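PDB 3NDN: O-succinylhomoserine sulfhydrylase from Mycobacterium tuberculosis, which catalyses the pyridoxal-phosphate-dependent conversion of O-succinyl-L-homoserine and hydrogen sulfide to L-homocysteine and succinate, a step in methionine biosynthesis. Local coordinates for the interface of chains A and B and the interface of chains A and C. Residues are numbered along the deposited sequence; one frame, centred on the assembly and turned at random. Chains: chain A/B/C, O-succinylhomoserine sulfhydrylase.

Contact 1: the interface of chains A and B. Residues chain A 253-254, 257-258; chain B 106, 135-136, 140.
Helix 244-258 of chain A lays its last turns, through A:Leu254, A:His257 and A:Thr258, across B:Val135, B:Val136 and B:Ile140 of helix 131-143, as one patch of a two-fold subunit interface in this homotetrameric trans-sulfuration enzyme. A:His257 and B:Ile140 carry much of the contact. The imidazole receives B:Val135 over one of its faces: methyl CG1 lies 3.9 Å from the centroid of the A:His257 ring in a CH-pi contact. The methyl is displaced toward the rim, and B:Val135 CG1 comes 3.6 Å from A:His257 CD2. A chi1 of 179° sends CG1 of B:Val135 away from its own amide nitrogen and onto the ring, while its CG2 passes farther out, near CE1 and NE2. B:Ile140 is extended along its longer branch (chi2 173°), which carries the terminal methyl CD1 to 3.7 Å from A:His257 CB. B:Ile140 CD1 also lies 4.1 Å from A:Thr258 CG2, and A:Leu254 CD2 flanks both CD1 and CG2 of the isoleucine, so the side chain is wedged among three residues of the helix. Within chain A, the hydroxyl OG1 of A:Thr258 donates a 2.7 Å hydrogen bond to A:Leu254 O from above the carbonyl plane, which helps fix its rotation, with CG2 turned toward chain B. B:Met106 belongs to the turn that holds the cofactor phosphate in this family. Its CE is 3.4 Å from A:His257 O, and B:Val136 CG2 is 3.3 Å from A:His257 O.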
# COMPACT_ATOMS: atom_id res chain seq x y z
N LYS A 253 -17.99 -14.29 18.40
CA LYS A 253 -17.82 -15.72 18.15
C LYS A 253 -17.79 -16.06 16.66
O LYS A 253 -16.90 -16.79 16.20
CB LYS A 253 -18.90 -16.53 18.87
CG LYS A 253 -18.68 -18.03 18.83
CD LYS A 253 -19.77 -18.76 19.58
CE LYS A 253 -19.49 -20.26 19.63
NZ LYS A 253 -20.70 -21.02 20.09
N LEU A 254 -18.75 -15.54 15.89
CA LEU A 254 -18.73 -15.76 14.45
C LEU A 254 -17.51 -15.13 13.75
O LEU A 254 -16.95 -15.72 12.82
CB LEU A 254 -20.05 -15.31 13.80
CG LEU A 254 -21.29 -16.19 14.01
CD1 LEU A 254 -22.57 -15.55 13.40
CD2 LEU A 254 -21.07 -17.59 13.42
N HIS A 257 -14.11 -17.23 14.53
CA HIS A 257 -14.08 -18.61 14.02
C HIS A 257 -14.48 -18.87 12.56
O HIS A 257 -14.04 -19.87 11.98
CB HIS A 257 -14.82 -19.52 15.00
CG HIS A 257 -14.32 -19.41 16.41
ND1 HIS A 257 -13.01 -19.66 16.77
CD2 HIS A 257 -14.95 -19.03 17.55
CE1 HIS A 257 -12.86 -19.47 18.07
NE2 HIS A 257 -14.02 -19.09 18.57
N THR A 258 -15.32 -18.01 11.97
CA THR A 258 -15.58 -18.05 10.51
C THR A 258 -14.70 -17.07 9.70
O THR A 258 -14.62 -17.19 8.48
CB THR A 258 -17.08 -17.83 10.11
OG1 THR A 258 -17.46 -16.46 10.32
CG2 THR A 258 -18.03 -18.78 10.87
N MET B 106 -9.56 -19.38 7.99
CA MET B 106 -10.79 -19.87 8.65
C MET B 106 -12.05 -19.65 7.79
O MET B 106 -13.02 -20.42 7.90
CB MET B 106 -10.98 -19.27 10.05
CG MET B 106 -10.10 -19.90 11.18
SD MET B 106 -9.98 -21.72 11.15
CE MET B 106 -11.70 -22.20 11.36
N VAL B 135 -14.20 -25.49 16.84
CA VAL B 135 -15.41 -24.67 17.11
C VAL B 135 -16.40 -24.67 15.93
O VAL B 135 -17.62 -24.81 16.13
CB VAL B 135 -15.03 -23.22 17.58
CG1 VAL B 135 -16.27 -22.36 17.84
CG2 VAL B 135 -14.19 -23.26 18.84
N VAL B 136 -15.88 -24.54 14.71
CA VAL B 136 -16.71 -24.58 13.48
C VAL B 136 -17.47 -25.92 13.41
O VAL B 136 -18.68 -25.95 13.17
CB VAL B 136 -15.84 -24.39 12.18
CG1 VAL B 136 -16.63 -24.75 10.93
CG2 VAL B 136 -15.32 -22.94 12.07
N ILE B 140 -20.62 -24.20 15.76
CA ILE B 140 -21.21 -23.31 14.75
C ILE B 140 -22.10 -24.02 13.72
O ILE B 140 -23.24 -23.59 13.48
CB ILE B 140 -20.13 -22.41 14.06
CG1 ILE B 140 -19.58 -21.39 15.07
CG2 ILE B 140 -20.73 -21.69 12.85
CD1 ILE B 140 -18.39 -20.54 14.58

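Contact 2: the interface of chains A and C. Residues chain A 24-26, 29; chain C 353, 400-401, 404.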
# COMPACT_ATOMS: atom_id res chain seq x y z
N GLY A 24 -18.43 17.83 24.10
CA GLY A 24 -19.38 18.56 23.26
C GLY A 24 -19.04 18.78 21.79
O GLY A 24 -19.80 19.43 21.07
N VAL A 25 -17.90 18.24 21.34
CA VAL A 25 -17.49 18.39 19.93
C VAL A 25 -18.49 17.74 18.95
O VAL A 25 -19.15 16.76 19.29
CB VAL A 25 -16.02 17.86 19.67
CG1 VAL A 25 -14.99 18.72 20.39
CG2 VAL A 25 -15.89 16.40 20.09
N SER A 26 -18.59 18.30 17.74
CA SER A 26 -19.57 17.86 16.74
C SER A 26 -19.16 16.61 15.93
O SER A 26 -18.02 16.12 16.05
CB SER A 26 -19.88 19.01 15.79
OG SER A 26 -18.77 19.24 14.94
N THR A 29 -16.01 17.15 13.65
CA THR A 29 -14.77 17.09 14.43
C THR A 29 -14.31 15.66 14.79
O THR A 29 -13.11 15.34 14.67
CB THR A 29 -14.89 17.98 15.67
OG1 THR A 29 -15.13 19.33 15.26
CG2 THR A 29 -13.64 17.95 16.50
N LEU C 353 -7.56 20.51 21.52
CA LEU C 353 -8.04 19.96 20.25
C LEU C 353 -6.98 20.07 19.13
O LEU C 353 -6.66 19.08 18.46
CB LEU C 353 -9.36 20.66 19.83
CG LEU C 353 -10.15 20.07 18.67
CD1 LEU C 353 -10.62 18.62 18.97
CD2 LEU C 353 -11.34 20.97 18.29
N GLU C 400 -12.05 20.44 10.92
CA GLU C 400 -12.93 20.39 12.12
C GLU C 400 -14.02 21.49 12.06
O GLU C 400 -13.87 22.47 11.36
CB GLU C 400 -12.16 20.48 13.43
CG GLU C 400 -10.98 19.49 13.59
CD GLU C 400 -9.64 20.05 13.07
OE1 GLU C 400 -9.63 20.92 12.18
OE2 GLU C 400 -8.57 19.60 13.57
N ASP C 401 -15.11 21.31 12.81
CA ASP C 401 -16.15 22.34 12.95
C ASP C 401 -15.53 23.67 13.41
O ASP C 401 -14.76 23.70 14.38
CB ASP C 401 -17.22 21.88 13.95
CG ASP C 401 -18.30 22.93 14.18
OD1 ASP C 401 -19.32 22.91 13.46
OD2 ASP C 401 -18.15 23.79 15.09
N ASP C 404 -16.02 24.63 17.13
CA ASP C 404 -15.16 23.79 18.00
C ASP C 404 -13.72 24.33 18.02
O ASP C 404 -13.05 24.31 19.07
CB ASP C 404 -15.18 22.32 17.52
CG ASP C 404 -16.52 21.59 17.78
OD1 ASP C 404 -17.33 22.05 18.61
OD2 ASP C 404 -16.76 20.52 17.15
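A:Ser26 and A:Thr29 converge on the carboxylate of C:Asp404, joining the start of helix 27-33 to the first turn of helix 402-413 in this trans-sulfuration-family tetramer. The carboxylate oxygen OD2 is gripped from different directions. Backbone N of A:Ser26 donates to C:Asp404 OD2 on its syn side in a nearly straight bond of 2.9 Å (177° at H), and the serine hydroxyl OG approaches OD2 on that side too, but farther out of plane and longer, at 3.2 Å. A:Thr29 OG1 instead takes the anti lone pair of C:Asp404 OD2 at 2.8 Å. Having donated there, A:Thr29 OG1 accepts from C:Asp401 N at 3.1 Å, which would set its rotation. With OG1 beside the backbone N (chi1 -60°), A:Thr29 turns methyl CG2 the other way, toward C:Leu353; these two side chains meet tip to tip, CG2 lying 4.0 Å from C:Leu353 CD1. A:Val25 crosses C:Asp404 at about a right angle. OD2 lies beside the first turn of helix 27-33, whose amide and hydroxyl donors may favour the charged carboxylate. Behind the acceptor, C:Asp401 serves as helix N-cap, its OD2 accepting from C:Asp404 N at 3.1 Å through the anti lone pair.

Contact 3: the interface of chains A and B. Residues chain A 52, 75-77; chain B 226, 234-236.
B:Leu236 pushes its two methyl groups against A:Ser76 and A:Arg77, beside B:Thr226, the neighbour of the Schiff-base lysine B:Lys227. B:Leu236 CD1 rests 3.7 Å from A:Ser76 CB and also faces A:Ser52 CB, whereas B:Leu236 CD2 turns to A:Arg77 CB, 3.8 Å away. The arginine chain crosses the leucine at about a right angle. A:Tyr75 touches the same CD2 with ring atom CE1, and its phenol oxygen OH comes to B:Thr226 from the opposite direction, 3.3 Å from methyl CG2. B:Thr226 CG2 also packs 3.6 Å from A:Ser52 CB. One shell out, a water links the chains: A:Ser52 OG lies 2.9 Å from water 1, which in turn bonds to the backbone carbonyls of B:Thr226 and B:Val235, so that one water bridges A:Ser52 to the segment before the lysine and to the loop leading into strand 238-242 of chain B. A:Tyr75 and A:Arg77 belong to the Tyr-X-Arg segment that, in this family, reaches across the dimer to the cofactor phosphate of the other subunit, so this packing probably helps place them. The arginine is bent at chi3 (-47°), bringing its guanidinium back beside the tyrosine, where A:Tyr75 CE1 stands 3.3 Å above the guanidinium plane of A:Arg77, offset toward the rim.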
# COMPACT_ATOMS: atom_id res chain seq x y z
N SER A 52 0.11 -10.10 11.18
CA SER A 52 -0.92 -11.06 11.60
C SER A 52 -0.82 -11.44 13.09
O SER A 52 -1.86 -11.69 13.73
CB SER A 52 -0.91 -12.32 10.71
OG SER A 52 0.36 -12.97 10.72
N TYR A 75 -4.14 -11.78 17.78
CA TYR A 75 -4.13 -12.25 16.40
C TYR A 75 -5.07 -11.38 15.57
O TYR A 75 -6.20 -11.10 16.00
CB TYR A 75 -4.56 -13.72 16.31
CG TYR A 75 -4.25 -14.41 14.99
CD1 TYR A 75 -5.28 -14.78 14.11
CD2 TYR A 75 -2.93 -14.70 14.62
CE1 TYR A 75 -5.00 -15.42 12.88
CE2 TYR A 75 -2.63 -15.34 13.40
CZ TYR A 75 -3.67 -15.69 12.53
OH TYR A 75 -3.39 -16.32 11.34
N SER A 76 -4.60 -10.96 14.40
CA SER A 76 -5.31 -9.99 13.56
C SER A 76 -6.65 -10.41 12.97
O SER A 76 -7.44 -9.54 12.57
CB SER A 76 -4.38 -9.42 12.48
OG SER A 76 -3.43 -8.53 13.05
N ARG A 77 -6.93 -11.72 12.89
CA ARG A 77 -8.25 -12.17 12.45
C ARG A 77 -9.36 -11.55 13.31
O ARG A 77 -10.45 -11.28 12.79
CB ARG A 77 -8.41 -13.71 12.42
CG ARG A 77 -9.46 -14.20 11.40
CD ARG A 77 -9.87 -15.69 11.56
NE ARG A 77 -8.72 -16.60 11.71
CZ ARG A 77 -8.35 -17.16 12.86
NH1 ARG A 77 -7.29 -17.97 12.89
NH2 ARG A 77 -9.05 -16.94 13.97
N THR B 226 -1.99 -16.87 5.24
CA THR B 226 -1.38 -16.14 6.35
C THR B 226 -0.02 -16.74 6.79
O THR B 226 0.87 -16.02 7.26
CB THR B 226 -2.37 -16.09 7.55
OG1 THR B 226 -3.65 -15.67 7.08
CG2 THR B 226 -1.88 -15.13 8.67
N ARG B 234 2.87 -10.77 7.44
CA ARG B 234 2.31 -9.44 7.09
C ARG B 234 0.77 -9.33 7.03
O ARG B 234 0.20 -8.40 7.62
CB ARG B 234 2.92 -8.93 5.77
CG ARG B 234 4.43 -8.70 5.79
CD ARG B 234 5.03 -8.70 4.37
NE ARG B 234 4.85 -9.99 3.69
CZ ARG B 234 5.26 -10.24 2.45
NH1 ARG B 234 5.86 -9.31 1.73
NH2 ARG B 234 5.05 -11.44 1.91
N VAL B 235 0.10 -10.24 6.30
CA VAL B 235 -1.35 -10.13 6.04
C VAL B 235 -2.09 -11.47 6.21
O VAL B 235 -1.43 -12.53 6.35
CB VAL B 235 -1.65 -9.52 4.62
CG1 VAL B 235 -0.85 -8.21 4.38
CG2 VAL B 235 -1.37 -10.54 3.50
N LEU B 236 -3.43 -11.41 6.21
CA LEU B 236 -4.28 -12.62 6.21
C LEU B 236 -4.86 -12.94 4.85
O LEU B 236 -5.10 -12.04 4.03
CB LEU B 236 -5.42 -12.50 7.25
CG LEU B 236 -4.87 -12.61 8.69
CD1 LEU B 236 -4.53 -11.24 9.24
CD2 LEU B 236 -5.82 -13.34 9.62
O HOH W 1 0.88 -13.31 7.87

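Contacts 1 and 3 belong to one two-fold interface between chains A and B, their C-alpha centres about 16 Å apart. Both border the pyridoxal-phosphate site of chain B, contact 3 beside the lysine and contact 1 through B:Met106, at the start of helix 105-114. Together they join subunits whose active sites are probably completed across this dimer interface. Contact 2 uses a different surface, about 40 Å from contact 1 and 35 Å from contact 3 between C-alpha centres; no residue is shared among the three contacts. Chain A thus meets two neighbours through separate faces, consistent with the homotetramer, each contact recurring with the chains exchanged.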